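Local coordinates for protein glutathione S-transferase enzyme with thioredoxin-like domain (Bradyrhizobium sp., PDB 4MF7) that probably conjugates glutathione to electrophilic substrates, as a glutathione S-transferase with a thioredoxin-like N-terminal domain and an all-helical C-terminal domain, at residues K33-Q38 with P82-L87; Q125-P128 with R133-Q136; E187-L190 with W195-D198; I203-T208 with P234-R239; N214-G217 with A221-L224. One frame throughout, in Å; residues are numbered along the deposited sequence.

Contact 1. Residues K33-Q38 with P82-L87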
# COMPACT_ATOMS: atom_id res chain seq x y z
N LYS A 33 26.82 -3.19 8.52
CA LYS A 33 28.09 -2.50 8.84
C LYS A 33 27.84 -1.32 9.76
O LYS A 33 28.62 -1.08 10.67
CB LYS A 33 28.80 -2.06 7.57
CG LYS A 33 29.21 -3.24 6.69
CD LYS A 33 29.51 -2.83 5.26
CE LYS A 33 30.83 -2.08 5.17
NZ LYS A 33 31.05 -1.56 3.80
N ARG A 34 26.73 -0.61 9.55
CA ARG A 34 26.33 0.51 10.42
C ARG A 34 25.47 0.13 11.64
O ARG A 34 25.57 0.78 12.69
CB ARG A 34 25.64 1.59 9.60
CG ARG A 34 25.43 2.88 10.38
CD ARG A 34 25.02 4.02 9.47
NE ARG A 34 26.09 4.51 8.60
CZ ARG A 34 26.87 5.57 8.83
NH1 ARG A 34 26.74 6.28 9.96
NH2 ARG A 34 27.78 5.93 7.93
N TRP A 35 24.59 -0.87 11.48
CA TRP A 35 23.76 -1.40 12.57
C TRP A 35 23.99 -2.89 12.67
O TRP A 35 23.23 -3.67 12.13
CB TRP A 35 22.26 -1.08 12.36
CG TRP A 35 21.97 0.38 12.43
CD1 TRP A 35 21.76 1.12 13.55
CD2 TRP A 35 21.90 1.29 11.33
NE1 TRP A 35 21.54 2.42 13.22
CE2 TRP A 35 21.64 2.56 11.86
CE3 TRP A 35 22.03 1.15 9.94
CZ2 TRP A 35 21.49 3.69 11.06
CZ3 TRP A 35 21.89 2.26 9.15
CH2 TRP A 35 21.61 3.52 9.71
N PRO A 36 25.07 -3.29 13.38
CA PRO A 36 25.45 -4.71 13.41
C PRO A 36 24.39 -5.59 14.06
O PRO A 36 23.69 -5.14 14.96
CB PRO A 36 26.75 -4.71 14.24
CG PRO A 36 27.29 -3.32 14.12
CD PRO A 36 26.07 -2.44 14.05
N ALA A 37 24.30 -6.82 13.59
CA ALA A 37 23.39 -7.80 14.16
C ALA A 37 24.08 -8.51 15.33
O ALA A 37 25.05 -9.24 15.12
CB ALA A 37 23.00 -8.81 13.10
N GLN A 38 23.61 -8.27 16.56
CA GLN A 38 24.09 -9.02 17.75
C GLN A 38 23.54 -10.44 17.77
O GLN A 38 24.16 -11.32 18.36
CB GLN A 38 23.69 -8.31 19.07
CG GLN A 38 24.20 -6.89 19.22
CD GLN A 38 25.72 -6.80 19.15
OE1 GLN A 38 26.43 -7.65 19.69
NE2 GLN A 38 26.22 -5.77 18.49
N PRO A 82 24.88 5.33 2.92
CA PRO A 82 24.88 4.22 1.95
C PRO A 82 24.49 2.87 2.58
O PRO A 82 23.96 1.99 1.91
CB PRO A 82 26.32 4.20 1.41
CG PRO A 82 27.06 5.31 2.08
CD PRO A 82 26.08 6.18 2.81
N GLU A 83 24.72 2.71 3.87
CA GLU A 83 24.38 1.45 4.53
C GLU A 83 22.85 1.26 4.62
O GLU A 83 22.34 0.19 4.31
CB GLU A 83 25.05 1.38 5.91
CG GLU A 83 26.58 1.31 5.84
CD GLU A 83 27.25 2.64 5.58
OE1 GLU A 83 28.39 2.63 5.09
OE2 GLU A 83 26.65 3.71 5.89
N PHE A 84 22.14 2.30 5.03
CA PHE A 84 20.68 2.19 5.10
C PHE A 84 20.09 2.04 3.70
O PHE A 84 19.26 1.16 3.45
CB PHE A 84 20.01 3.36 5.80
CG PHE A 84 18.54 3.12 6.02
CD1 PHE A 84 18.13 2.35 7.09
CD2 PHE A 84 17.58 3.59 5.13
CE1 PHE A 84 16.78 2.09 7.30
CE2 PHE A 84 16.22 3.30 5.33
CZ PHE A 84 15.82 2.55 6.42
N LEU A 85 20.54 2.88 2.77
CA LEU A 85 19.99 2.85 1.40
C LEU A 85 20.24 1.53 0.70
O LEU A 85 19.51 1.16 -0.23
CB LEU A 85 20.54 4.01 0.56
CG LEU A 85 20.23 5.42 1.02
CD1 LEU A 85 21.06 6.42 0.20
CD2 LEU A 85 18.74 5.72 0.93
N SER A 86 21.26 0.79 1.14
CA SER A 86 21.53 -0.53 0.55
C SER A 86 20.38 -1.50 0.80
O SER A 86 20.17 -2.43 0.03
CB SER A 86 22.86 -1.12 1.05
OG SER A 86 22.75 -1.70 2.34
N LEU A 87 19.61 -1.28 1.88
CA LEU A 87 18.42 -2.09 2.16
C LEU A 87 17.14 -1.48 1.59
O LEU A 87 16.33 -2.19 0.95
CB LEU A 87 18.26 -2.29 3.66
CG LEU A 87 17.07 -3.12 4.15
CD1 LEU A 87 17.00 -4.49 3.51
CD2 LEU A 87 17.09 -3.22 5.66
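At the edge of the Arg-34 guanidinium, only 7° off its plane, sits OE2 of Glu-83. One face of the Trp-35 indole carries CG of Arg-34, 3.7 Å above the plane and shifted toward the rim, while atom CZ3 of that indole reaches the edge of the Phe-84 ring, near its plane. The contact ties helix 31-34 and the turn after it to helix 82-87 of the thioredoxin-like domain, the helix that precedes strand 95-98. Arg-34 takes hold side-on, two nitrogens to one oxygen: NE lies 2.9 Å from Glu-83 OE2 with an N-H...O angle of 158°, and NH2 makes a longer, more bent bond of 3.2 Å to Glu-83 OE2. Both arrive from the same face of the carboxylate, well above its plane. A bend at chi2 of Glu-83 (79°) turns the carboxylate toward NE and NH2 of Arg-34, and the two side chains cross at about a right angle, CB of Arg-34 being 3.7 Å from CB of Glu-83. Tyr-46 of strand 43-47 packs on both Trp-35 and Phe-84, so the apolar half faces the sheet while the ion pair lies on the surface. NZ of Lys-33 stays 5.1 Å from Glu-83 OE1, near enough for its charge perhaps to add to the attraction. The apolar half closes with CZ3 of Trp-35 4.0 Å from CB of Phe-84.

Contact 2. Residues Q125-P128 with R133-Q136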
# COMPACT_ATOMS: atom_id res chain seq x y z
N GLN A 125 -0.60 -16.14 11.25
CA GLN A 125 -1.35 -15.38 12.23
C GLN A 125 -1.83 -14.02 11.63
O GLN A 125 -1.18 -13.47 10.76
CB GLN A 125 -0.46 -15.10 13.48
CG GLN A 125 0.06 -16.34 14.25
CD GLN A 125 0.93 -15.93 15.47
OE1 GLN A 125 0.48 -15.15 16.30
NE2 GLN A 125 2.16 -16.41 15.54
N PHE A 126 -2.96 -13.53 12.14
CA PHE A 126 -3.46 -12.14 11.98
C PHE A 126 -4.05 -11.86 10.59
O PHE A 126 -4.09 -10.71 10.14
CB PHE A 126 -2.40 -11.12 12.41
CG PHE A 126 -1.93 -11.35 13.82
CD1 PHE A 126 -2.85 -11.26 14.86
CD2 PHE A 126 -0.63 -11.69 14.11
CE1 PHE A 126 -2.45 -11.50 16.17
CE2 PHE A 126 -0.23 -11.96 15.43
CZ PHE A 126 -1.15 -11.84 16.44
N LEU A 127 -4.51 -12.92 9.93
CA LEU A 127 -5.39 -12.80 8.77
C LEU A 127 -6.66 -13.64 9.00
O LEU A 127 -6.58 -14.70 9.66
CB LEU A 127 -4.70 -13.28 7.51
CG LEU A 127 -3.77 -12.30 6.82
CD1 LEU A 127 -3.06 -12.98 5.66
CD2 LEU A 127 -4.54 -11.07 6.33
N PRO A 128 -7.81 -13.20 8.47
CA PRO A 128 -9.01 -14.05 8.58
C PRO A 128 -8.80 -15.37 7.86
O PRO A 128 -7.87 -15.51 7.05
CB PRO A 128 -10.11 -13.20 7.93
CG PRO A 128 -9.58 -11.80 8.00
CD PRO A 128 -8.13 -11.96 7.75
N ARG A 133 -12.56 -12.35 2.94
CA ARG A 133 -12.18 -11.45 4.05
C ARG A 133 -10.67 -11.22 4.15
O ARG A 133 -10.23 -10.13 4.56
CB ARG A 133 -12.84 -11.92 5.37
CG ARG A 133 -14.34 -11.59 5.37
CD ARG A 133 -15.18 -12.02 6.56
NE ARG A 133 -14.65 -11.54 7.84
CZ ARG A 133 -13.86 -12.26 8.61
NH1 ARG A 133 -13.38 -11.78 9.75
NH2 ARG A 133 -13.53 -13.49 8.22
N ARG A 134 -9.86 -12.20 3.74
CA ARG A 134 -8.43 -11.96 3.63
C ARG A 134 -8.14 -10.84 2.64
O ARG A 134 -7.36 -9.97 2.94
CB ARG A 134 -7.64 -13.20 3.24
CG ARG A 134 -7.68 -14.24 4.34
CD ARG A 134 -7.31 -15.62 3.84
NE ARG A 134 -5.88 -15.81 3.85
CZ ARG A 134 -5.18 -16.31 4.87
NH1 ARG A 134 -5.76 -16.65 6.03
NH2 ARG A 134 -3.88 -16.45 4.73
N TRP A 135 -8.77 -10.87 1.46
CA TRP A 135 -8.54 -9.79 0.49
C TRP A 135 -9.00 -8.46 1.05
O TRP A 135 -8.30 -7.45 0.91
CB TRP A 135 -9.23 -10.09 -0.86
CG TRP A 135 -8.61 -11.23 -1.53
CD1 TRP A 135 -9.18 -12.45 -1.80
CD2 TRP A 135 -7.28 -11.29 -2.01
NE1 TRP A 135 -8.27 -13.26 -2.41
CE2 TRP A 135 -7.10 -12.58 -2.56
CE3 TRP A 135 -6.23 -10.38 -2.07
CZ2 TRP A 135 -5.91 -12.96 -3.13
CZ3 TRP A 135 -5.08 -10.75 -2.60
CH2 TRP A 135 -4.90 -12.03 -3.14
N GLN A 136 -10.15 -8.44 1.73
CA GLN A 136 -10.66 -7.21 2.28
C GLN A 136 -9.73 -6.65 3.34
O GLN A 136 -9.59 -5.44 3.44
CB GLN A 136 -12.06 -7.40 2.87
CG GLN A 136 -13.14 -7.50 1.81
CD GLN A 136 -14.51 -7.63 2.43
OE1 GLN A 136 -14.72 -8.45 3.32
NE2 GLN A 136 -15.46 -6.82 1.96
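Pro-128 is held between two consecutive arginines of helix 131-138 that leave the backbone alike and then part. Both have CG beside the backbone N, anti to the carbonyl carbon, and both chains bend at chi3. In Arg-134 that bend (85°) folds the guanidinium toward the carbonyl of Pro-128: NH1 lies 2.6 Å from Pro-128 O, a short bond with a bent N-H...O angle of 138°. The aliphatic part of Arg-134 is pressed on the same oxygen, CG being 3.0 Å from Pro-128 O. Over one face of this guanidinium, toward its rim, rests CD1 of Leu-127, 3.7 Å from Arg-134 NH2, the two side chains crossing nearly at right angles. Arg-133 instead curls its guanidinium over the pyrrolidine, with NH2 3.4 Å from Pro-128 CB and Pro-128 CG over one face. Its charge is spent elsewhere, in a salt bridge of NH1 with Asp-200, and Arg-134 has a long, weak ion pair with Glu-121. From the second subunit, Tyr-118 meets Trp-135 edge-to-face. Running from helix 112-123 to helix 131-138, residues 125-128 form the linker that joins the thioredoxin-like domain to the helical domain in the glutathione transferase fold.

Contact 3. Residues E187-L190 with W195-D198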
# COMPACT_ATOMS: atom_id res chain seq x y z
N GLU A 187 -14.84 5.03 11.76
CA GLU A 187 -16.02 5.04 12.63
C GLU A 187 -17.18 4.23 11.97
O GLU A 187 -17.79 3.37 12.61
CB GLU A 187 -16.46 6.49 12.87
CG GLU A 187 -17.64 6.67 13.80
CD GLU A 187 -17.35 6.36 15.25
OE1 GLU A 187 -18.29 6.45 16.08
OE2 GLU A 187 -16.21 6.03 15.61
N ALA A 188 -17.40 4.49 10.69
CA ALA A 188 -18.42 3.78 9.92
C ALA A 188 -18.13 2.28 9.84
O ALA A 188 -19.04 1.46 9.99
CB ALA A 188 -18.56 4.39 8.52
N ARG A 189 -16.87 1.91 9.62
CA ARG A 189 -16.48 0.50 9.59
C ARG A 189 -16.66 -0.19 10.92
O ARG A 189 -17.07 -1.33 10.96
CB ARG A 189 -15.01 0.34 9.13
CG ARG A 189 -14.50 -1.08 9.09
CD ARG A 189 -15.23 -1.90 8.02
NE ARG A 189 -14.78 -3.28 8.06
CZ ARG A 189 -15.26 -4.26 7.30
NH1 ARG A 189 -16.20 -3.98 6.41
NH2 ARG A 189 -14.79 -5.49 7.42
N LEU A 190 -16.33 0.50 12.03
CA LEU A 190 -16.27 -0.16 13.33
C LEU A 190 -17.63 -0.18 14.06
O LEU A 190 -17.75 -0.74 15.14
CB LEU A 190 -15.18 0.50 14.20
CG LEU A 190 -13.73 0.21 13.81
CD1 LEU A 190 -12.78 1.18 14.50
CD2 LEU A 190 -13.35 -1.23 14.11
N TRP A 195 -13.31 -5.58 15.80
CA TRP A 195 -12.10 -5.18 15.05
C TRP A 195 -12.52 -4.76 13.62
O TRP A 195 -13.67 -4.89 13.26
CB TRP A 195 -11.11 -6.35 15.02
CG TRP A 195 -10.69 -6.83 16.43
CD1 TRP A 195 -10.98 -8.05 17.01
CD2 TRP A 195 -9.93 -6.10 17.42
NE1 TRP A 195 -10.43 -8.12 18.28
CE2 TRP A 195 -9.80 -6.93 18.55
CE3 TRP A 195 -9.37 -4.82 17.45
CZ2 TRP A 195 -9.12 -6.52 19.70
CZ3 TRP A 195 -8.69 -4.42 18.60
CH2 TRP A 195 -8.56 -5.28 19.70
N ILE A 196 -11.57 -4.26 12.82
CA ILE A 196 -11.89 -3.84 11.47
C ILE A 196 -12.52 -5.01 10.70
O ILE A 196 -13.44 -4.80 9.92
CB ILE A 196 -10.64 -3.27 10.77
CG1 ILE A 196 -10.33 -1.88 11.36
CG2 ILE A 196 -10.81 -3.21 9.26
CD1 ILE A 196 -8.95 -1.38 11.05
N MET A 197 -12.03 -6.23 10.94
CA MET A 197 -12.55 -7.45 10.32
C MET A 197 -13.39 -8.26 11.32
O MET A 197 -13.22 -9.48 11.47
CB MET A 197 -11.43 -8.28 9.73
CG MET A 197 -10.53 -7.54 8.77
SD MET A 197 -11.40 -6.72 7.41
CE MET A 197 -12.12 -8.13 6.52
N ASP A 198 -14.27 -7.56 12.00
CA ASP A 198 -15.28 -8.17 12.89
C ASP A 198 -14.62 -8.84 14.07
O ASP A 198 -13.93 -8.17 14.84
CB ASP A 198 -16.19 -9.11 12.10
CG ASP A 198 -17.09 -8.36 11.16
OD1 ASP A 198 -18.16 -7.89 11.60
OD2 ASP A 198 -16.70 -8.22 10.00
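Arg-189 reaches from the last turns of helix 171-190 to the corner at Ile-196. From CB the chain leaves with CG opposite the backbone N (chi1 179°), then turns at chi2 (66°), which lays the rest of it alongside the carbonyl of Ile-196. CG and CD pass by that oxygen, CD being 3.9 Å from Ile-196 O. NE makes the first bond, 2.8 Å to Ile-196 O and in the carbonyl plane, while also passing 4.1 Å from Ile-196 CG2. NH2 makes the second, 2.9 Å to Ile-196 O, so one carbonyl at the edge of the guanidinium is gripped by two N-H groups. Beyond, NH2 of Arg-189 lies 3.6 Å from SD of Met-197, approached obliquely. Asp-198 OD2 is 4.2 Å from NH2 of Arg-189 and well out of the guanidinium plane, so that at most the opposite charges attract, with no N-H pointing at the oxygen; its salt bridge is with Arg-193. In the all-helical C-terminal domain of the transferase, this corner leads from helix 171-190 into helix 203-215. A leucine in place of Arg-189 would probably leave the Ile-196 carbonyl without both donors and the corner freer to shift. Next along the helix, Leu-190 sets CD2 against the backbone of the corner, 3.7 Å from C of Trp-195, and 4.1 Å from Ile-196 CG1. Trp-140 packs on both Arg-189 and Ile-196.

Contact 4. Residues I203-T208 with P234-R239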
# COMPACT_ATOMS: atom_id res chain seq x y z
N ILE A 203 -3.91 -7.89 10.80
CA ILE A 203 -2.98 -6.87 10.31
C ILE A 203 -3.66 -5.52 9.97
O ILE A 203 -2.98 -4.48 9.99
CB ILE A 203 -2.07 -7.36 9.17
CG1 ILE A 203 -2.85 -7.80 7.90
CG2 ILE A 203 -1.12 -8.41 9.64
CD1 ILE A 203 -1.94 -8.19 6.75
N ALA A 204 -4.97 -5.51 9.70
CA ALA A 204 -5.71 -4.24 9.52
C ALA A 204 -5.69 -3.35 10.77
O ALA A 204 -5.45 -2.16 10.68
CB ALA A 204 -7.14 -4.48 9.06
N ASP A 205 -5.97 -3.93 11.94
CA ASP A 205 -5.90 -3.21 13.22
C ASP A 205 -4.44 -2.83 13.56
O ASP A 205 -4.16 -1.68 13.97
CB ASP A 205 -6.51 -4.05 14.34
CG ASP A 205 -7.87 -4.59 13.95
OD1 ASP A 205 -8.86 -3.81 13.98
OD2 ASP A 205 -7.90 -5.78 13.61
N ILE A 206 -3.53 -3.77 13.32
CA ILE A 206 -2.11 -3.56 13.58
C ILE A 206 -1.59 -2.41 12.72
O ILE A 206 -0.75 -1.65 13.16
CB ILE A 206 -1.31 -4.88 13.38
CG1 ILE A 206 -1.76 -5.92 14.42
CG2 ILE A 206 0.20 -4.67 13.39
CD1 ILE A 206 -1.26 -7.32 14.12
N ALA A 207 -2.12 -2.26 11.50
CA ALA A 207 -1.68 -1.19 10.61
C ALA A 207 -2.23 0.20 11.01
O ALA A 207 -1.66 1.21 10.64
CB ALA A 207 -2.10 -1.49 9.18
N THR A 208 -3.33 0.24 11.76
CA THR A 208 -4.04 1.49 11.97
C THR A 208 -4.04 2.00 13.42
O THR A 208 -4.17 3.22 13.66
CB THR A 208 -5.48 1.36 11.46
OG1 THR A 208 -6.11 0.26 12.10
CG2 THR A 208 -5.47 1.05 9.98
N PRO A 234 -13.06 5.30 19.44
CA PRO A 234 -12.52 5.32 20.82
C PRO A 234 -12.54 3.96 21.52
O PRO A 234 -11.56 3.58 22.17
CB PRO A 234 -13.41 6.35 21.54
CG PRO A 234 -13.87 7.25 20.47
CD PRO A 234 -14.00 6.40 19.22
N ALA A 235 -13.63 3.22 21.36
CA ALA A 235 -13.76 1.90 21.97
C ALA A 235 -12.78 0.89 21.36
O ALA A 235 -12.12 0.15 22.06
CB ALA A 235 -15.19 1.41 21.84
N TRP A 236 -12.67 0.89 20.04
CA TRP A 236 -11.72 0.03 19.36
C TRP A 236 -10.27 0.40 19.77
O TRP A 236 -9.46 -0.49 20.02
CB TRP A 236 -11.93 0.15 17.85
CG TRP A 236 -10.83 -0.33 16.98
CD1 TRP A 236 -10.64 -1.57 16.48
CD2 TRP A 236 -9.82 0.52 16.36
NE1 TRP A 236 -9.55 -1.58 15.62
CE2 TRP A 236 -9.03 -0.31 15.54
CE3 TRP A 236 -9.50 1.88 16.47
CZ2 TRP A 236 -7.94 0.18 14.81
CZ3 TRP A 236 -8.42 2.39 15.72
CH2 TRP A 236 -7.65 1.51 14.92
N LEU A 237 -9.96 1.69 19.84
CA LEU A 237 -8.60 2.11 20.23
C LEU A 237 -8.27 1.57 21.62
O LEU A 237 -7.18 1.07 21.86
CB LEU A 237 -8.44 3.62 20.17
CG LEU A 237 -7.03 4.17 20.52
CD1 LEU A 237 -5.94 3.65 19.56
CD2 LEU A 237 -7.05 5.70 20.52
N GLU A 238 -9.24 1.69 22.54
CA GLU A 238 -9.12 1.15 23.90
C GLU A 238 -8.87 -0.35 23.90
O GLU A 238 -8.00 -0.83 24.61
CB GLU A 238 -10.41 1.41 24.71
CG GLU A 238 -10.32 2.43 25.82
CD GLU A 238 -11.28 2.12 26.96
OE1 GLU A 238 -11.02 2.57 28.09
OE2 GLU A 238 -12.29 1.41 26.75
N ARG A 239 -9.62 -1.09 23.09
CA ARG A 239 -9.42 -2.54 22.98
C ARG A 239 -8.00 -2.84 22.48
O ARG A 239 -7.32 -3.73 22.99
CB ARG A 239 -10.43 -3.18 22.03
CG ARG A 239 -11.86 -3.24 22.55
CD ARG A 239 -12.72 -4.14 21.69
NE ARG A 239 -13.13 -3.53 20.42
CZ ARG A 239 -14.10 -2.63 20.29
NH1 ARG A 239 -14.38 -2.15 19.09
NH2 ARG A 239 -14.79 -2.20 21.35
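Trp-236 of helix 232-241 reaches across to helix 203-215, meeting Asp-205 and Thr-208 edge-on within the buried core of the helical C-terminal domain. The polar part is one bond: NE1 of Trp-236 lies 2.9 Å from OD1 of Asp-205, nearly straight at 168° and close to the ring plane. OD1 is met on its anti side, somewhat out of the carboxylate plane, which is turned 47° from the indole. OD1 also accepts from Ile-196 N, and OD2 from Thr-202 N, one of the bonds expected of the N-capping box at the start of this helix in glutathione transferases; buried as it is, the carboxylate thus has donors at both oxygens. The van der Waals part belongs to Thr-208, whose OG1 sits at the six-membered end of the indole, 3.3 Å from Trp-236 CZ2 and near the ring plane. Trp-236 is turned so that CG lies opposite its own N (chi1 163°), which carries the indole across the interface, and Leu-186, Leu-190, Leu-209 and Val-212 pack around it. A leucine here would probably leave Asp-205 OD1 one donor short and open a gap among these side chains. The hydroxyl of Thr-208 is fixed within its own helix, where OG1, flanked by N and C of the same residue, donates to Ala-204 O at 2.9 Å.

Contact 5. Residues N214-G217 with A221-L224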
# COMPACT_ATOMS: atom_id res chain seq x y z
N ASN A 214 -1.41 8.16 17.70
CA ASN A 214 -0.55 9.32 17.49
C ASN A 214 -1.33 10.58 17.10
O ASN A 214 -0.94 11.70 17.46
CB ASN A 214 0.49 9.00 16.41
CG ASN A 214 1.49 10.12 16.21
OD1 ASN A 214 2.40 10.30 17.01
ND2 ASN A 214 1.30 10.90 15.15
N LEU A 215 -2.42 10.39 16.37
CA LEU A 215 -3.25 11.49 15.86
C LEU A 215 -3.77 12.36 17.01
O LEU A 215 -3.88 13.57 16.87
CB LEU A 215 -4.44 10.92 15.09
CG LEU A 215 -5.16 11.79 14.08
CD1 LEU A 215 -4.36 11.85 12.80
CD2 LEU A 215 -6.53 11.18 13.83
N ILE A 216 -4.04 11.71 18.13
CA ILE A 216 -4.60 12.34 19.31
C ILE A 216 -3.56 12.39 20.43
O ILE A 216 -3.90 12.47 21.62
CB ILE A 216 -5.84 11.55 19.82
CG1 ILE A 216 -5.44 10.14 20.28
CG2 ILE A 216 -6.92 11.52 18.74
CD1 ILE A 216 -6.50 9.40 21.07
N GLY A 217 -2.29 12.35 20.02
CA GLY A 217 -1.18 12.25 20.95
C GLY A 217 -0.92 13.57 21.63
O GLY A 217 -0.71 13.60 22.84
N ALA A 221 -5.20 17.85 20.48
CA ALA A 221 -5.45 17.09 19.24
C ALA A 221 -6.82 16.41 19.25
O ALA A 221 -7.55 16.50 18.26
CB ALA A 221 -4.35 16.06 19.01
N ARG A 222 -7.15 15.74 20.35
CA ARG A 222 -8.47 15.10 20.47
C ARG A 222 -9.58 16.09 20.21
O ARG A 222 -10.51 15.82 19.48
CB ARG A 222 -8.72 14.59 21.89
CG ARG A 222 -7.92 13.39 22.30
CD ARG A 222 -8.15 13.13 23.76
NE ARG A 222 -9.29 12.25 23.96
CZ ARG A 222 -9.19 10.94 24.22
NH1 ARG A 222 -8.01 10.34 24.32
NH2 ARG A 222 -10.29 10.23 24.39
N GLU A 223 -9.47 17.27 20.84
CA GLU A 223 -10.49 18.30 20.69
C GLU A 223 -10.55 18.79 19.25
O GLU A 223 -11.62 18.98 18.69
CB GLU A 223 -10.22 19.46 21.66
CG GLU A 223 -10.48 19.11 23.13
CD GLU A 223 -9.43 18.17 23.75
OE1 GLU A 223 -8.27 18.10 23.27
OE2 GLU A 223 -9.78 17.49 24.73
N LEU A 224 -9.40 19.00 18.64
CA LEU A 224 -9.37 19.48 17.26
C LEU A 224 -10.11 18.56 16.27
O LEU A 224 -10.76 19.02 15.34
CB LEU A 224 -7.93 19.66 16.79
CG LEU A 224 -7.17 20.92 17.24
CD1 LEU A 224 -5.69 20.76 17.01
CD2 LEU A 224 -7.70 22.13 16.51
O HOH W 1 -5.22 15.46 22.15
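Ala-221 puts its methyl group against the end of helix 203-215, with CB 3.3 Å from the carbonyl oxygen of Leu-215 and 3.7 Å from CA of Ile-216. This is a tight turn between two helices of the all-helical C-terminal domain: helix 203-215 stops, Ile-216 is the first residue to leave helical geometry, and a few residues later the chain enters helix 221-224. The other half of the first shell is Ile-216 against Arg-222, whose side chains meet at a slant. CB of Ile-216 lies 3.7 Å from CG of Arg-222, and CD1 of Ile-216 reaches NH1 of Arg-222 at the same 3.7 Å. The reach depends on the isoleucine, where a first torsion of 64° tucks CG1 in between N and C of its own residue, while a bend at chi3 of Arg-222 (89°) brings NH1 back beside that branch. The charge of Arg-222 is fixed further out, by a salt bridge of NH2 with Asp-228, and Phe-227 packs on both Ile-216 and Arg-222. Behind the turn, Leu-215 is buried against Tyr-175, Ser-179 and Leu-183 of helix 171-190. The turn itself begins with a backbone bond from Gly-217 N to Asn-214 O, 3.0 Å long. One water links the two backbones: it accepts from Arg-222 N at 2.7 Å and gives a weak bond to Ile-216 O at 3.3 Å.

How the contacts relate
Contacts 2 to 5 form a connected chain through the helical half of the protein, whereas contact 1 stands apart in the thioredoxin-like half, its centre about 32 to 39 Å from those of the others. Contacts 3 and 4 are the closest pair, about 9 Å between centres, and join where CD1 of Leu-190 packs 3.5 Å from CG of Trp-236. Contact 2 touches both: NH1 of Arg-133 lies 2.9 Å from O of Met-197, a probable hydrogen bond, and the backbone of Phe-126 probably bonds to that of Ile-203. Contact 5 follows along helix 203-215, centre about 16 Å from contact 4, meeting it through Leu-237 and Ile-216. Glutathione transferases generally bind substrates between the two domains.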